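Local coordinates for protein aminotransferase (Psychrobacter arcticus 273-4, PDB 3IF2) that probably transfers amino groups between amino acids and keto acids, such as valine and pyruvate, using pyridoxal 5'-phosphate as cofactor, at residues 246-249 / 254-257. Sequence-based numbering, arbitrary orientation.
With PLP (pyridoxal-5'-phosphate), chain C.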
# COMPACT_ATOMS: atom_id res chain seq x y z
N ASN A 246 -1.87 -18.14 3.98
CA ASN A 246 -3.13 -18.58 4.64
C ASN A 246 -4.28 -17.62 4.46
O ASN A 246 -5.10 -17.48 5.35
CB ASN A 246 -2.97 -18.80 6.14
CG ASN A 246 -2.02 -19.85 6.44
OD1 ASN A 246 -0.84 -19.70 6.15
ND2 ASN A 246 -2.51 -20.95 7.06
N ALA A 247 -4.41 -17.00 3.30
CA ALA A 247 -5.54 -16.08 3.08
C ALA A 247 -6.89 -16.69 3.52
O ALA A 247 -7.67 -16.02 4.19
CB ALA A 247 -5.59 -15.64 1.63
N TYR A 248 -7.10 -17.98 3.22
CA TYR A 248 -8.34 -18.74 3.51
C TYR A 248 -8.21 -19.80 4.60
O TYR A 248 -9.18 -20.51 4.88
CB TYR A 248 -8.80 -19.48 2.22
CG TYR A 248 -9.04 -18.60 1.02
CD1 TYR A 248 -10.22 -17.88 0.87
CD2 TYR A 248 -8.08 -18.49 0.02
CE1 TYR A 248 -10.43 -17.03 -0.27
CE2 TYR A 248 -8.27 -17.66 -1.09
CZ TYR A 248 -9.44 -16.93 -1.24
OH TYR A 248 -9.61 -16.13 -2.36
N GLY A 249 -7.03 -19.89 5.23
CA GLY A 249 -6.70 -20.95 6.16
C GLY A 249 -6.84 -20.67 7.62
O GLY A 249 -7.53 -19.74 8.03
N ASN A 254 -10.27 -19.72 8.52
CA ASN A 254 -10.38 -21.17 8.77
C ASN A 254 -11.36 -21.83 7.82
O ASN A 254 -12.19 -22.62 8.24
CB ASN A 254 -10.77 -21.40 10.25
CG ASN A 254 -10.61 -22.88 10.72
OD1 ASN A 254 -9.62 -23.56 10.40
ND2 ASN A 254 -11.58 -23.35 11.50
N ILE A 255 -11.29 -21.46 6.53
CA ILE A 255 -12.17 -22.02 5.50
C ILE A 255 -11.45 -23.28 4.95
O ILE A 255 -11.01 -23.31 3.81
CB ILE A 255 -12.50 -20.99 4.37
CG1 ILE A 255 -13.05 -19.68 4.96
CG2 ILE A 255 -13.50 -21.60 3.36
CD1 ILE A 255 -13.21 -18.56 3.97
N ILE A 256 -11.29 -24.28 5.83
CA ILE A 256 -10.63 -25.56 5.56
C ILE A 256 -11.57 -26.65 6.03
O ILE A 256 -11.95 -26.65 7.19
CB ILE A 256 -9.30 -25.74 6.34
CG1 ILE A 256 -8.23 -24.80 5.79
CG2 ILE A 256 -8.77 -27.16 6.20
CD1 ILE A 256 -6.80 -25.09 6.33
N TYR A 257 -11.91 -27.58 5.15
CA TYR A 257 -12.84 -28.66 5.49
C TYR A 257 -12.16 -30.04 5.62
O TYR A 257 -12.88 -31.03 5.75
CB TYR A 257 -13.99 -28.75 4.48
CG TYR A 257 -14.51 -27.45 3.88
CD1 TYR A 257 -14.82 -26.31 4.67
CD2 TYR A 257 -14.77 -27.38 2.50
CE1 TYR A 257 -15.33 -25.12 4.06
CE2 TYR A 257 -15.26 -26.24 1.88
CZ TYR A 257 -15.54 -25.12 2.64
OH TYR A 257 -16.02 -24.05 1.93
N1 PLP C . -3.91 -15.23 -1.18
C2 PLP C . -4.88 -15.89 -1.89
C2A PLP C . -4.76 -17.38 -2.01
C3 PLP C . -5.95 -15.17 -2.47
O3 PLP C . -6.94 -15.79 -3.18
C4 PLP C . -6.00 -13.76 -2.33
C4A PLP C . -7.01 -13.02 -3.20
O4A PLP C . -7.75 -12.15 -2.72
C5 PLP C . -4.97 -13.10 -1.58
C6 PLP C . -3.94 -13.87 -1.02
C5A PLP C . -4.91 -11.57 -1.41
O4P PLP C . -5.64 -11.09 -0.30
P PLP C . -5.44 -9.59 0.23
O1P PLP C . -4.44 -8.68 -0.43
O2P PLP C . -5.02 -9.84 1.64
O3P PLP C . -6.78 -8.97 0.13
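Tyr248 and Gly249 accept bonds at their carbonyl oxygens from the amides of Ile255 and Asn254, respectively, which ties back the loop after strand 242-245. The setting is the pyridoxal phosphate pocket of a class I/II aminotransferase. Asn246 to Gly249 form a type I beta turn, closed by Gly249 N to Asn246 O. Ile255 N donates to Tyr248 O at 2.8 Å, and its N-H...O angle of 139° makes a bent bond. Asn254 N binds Gly249 O, also bent, with the donor well above the carbonyl plane. Ile255 is itself the centre of an inverse gamma turn.

The side chain of Tyr248 carries the contact to the cofactor. From CB, CG lies anti to the carbonyl carbon (chi1 -57°), and the ring heads away from 254-257. On one ring edge, Tyr248 CD1 meets CD1 of Ile255 at 4.4 Å, close to the ring plane. On the other edge, Tyr248 CD2 lies 4.0 Å from the PLP methyl carbon C2A. Tyr248 CE2 lies 3.1 Å from PLP O3, which is near the ring plane, with CZ a little farther from that oxygen. At the tip, OH hydrogen-bonds PLP O3, and either oxygen could be the donor. Lys276 NZ is a second, weak partner of this hydroxyl.

Ile255 CB lies 3.4 Å from Tyr248 O, while its CD1 meets the ring. Its side chain also touches Ile333 and Tyr337 of helix 324-351. CD1 of Ile256 rests on Gly249 CA at 4.1 Å. Ala247, just before Tyr248, has its N held by Asp245 OD1, while Asp245 OD2 bonds the cofactor. Ala247 CB sits over one face of the pyridine ring, 3.3 Å from PLP N1.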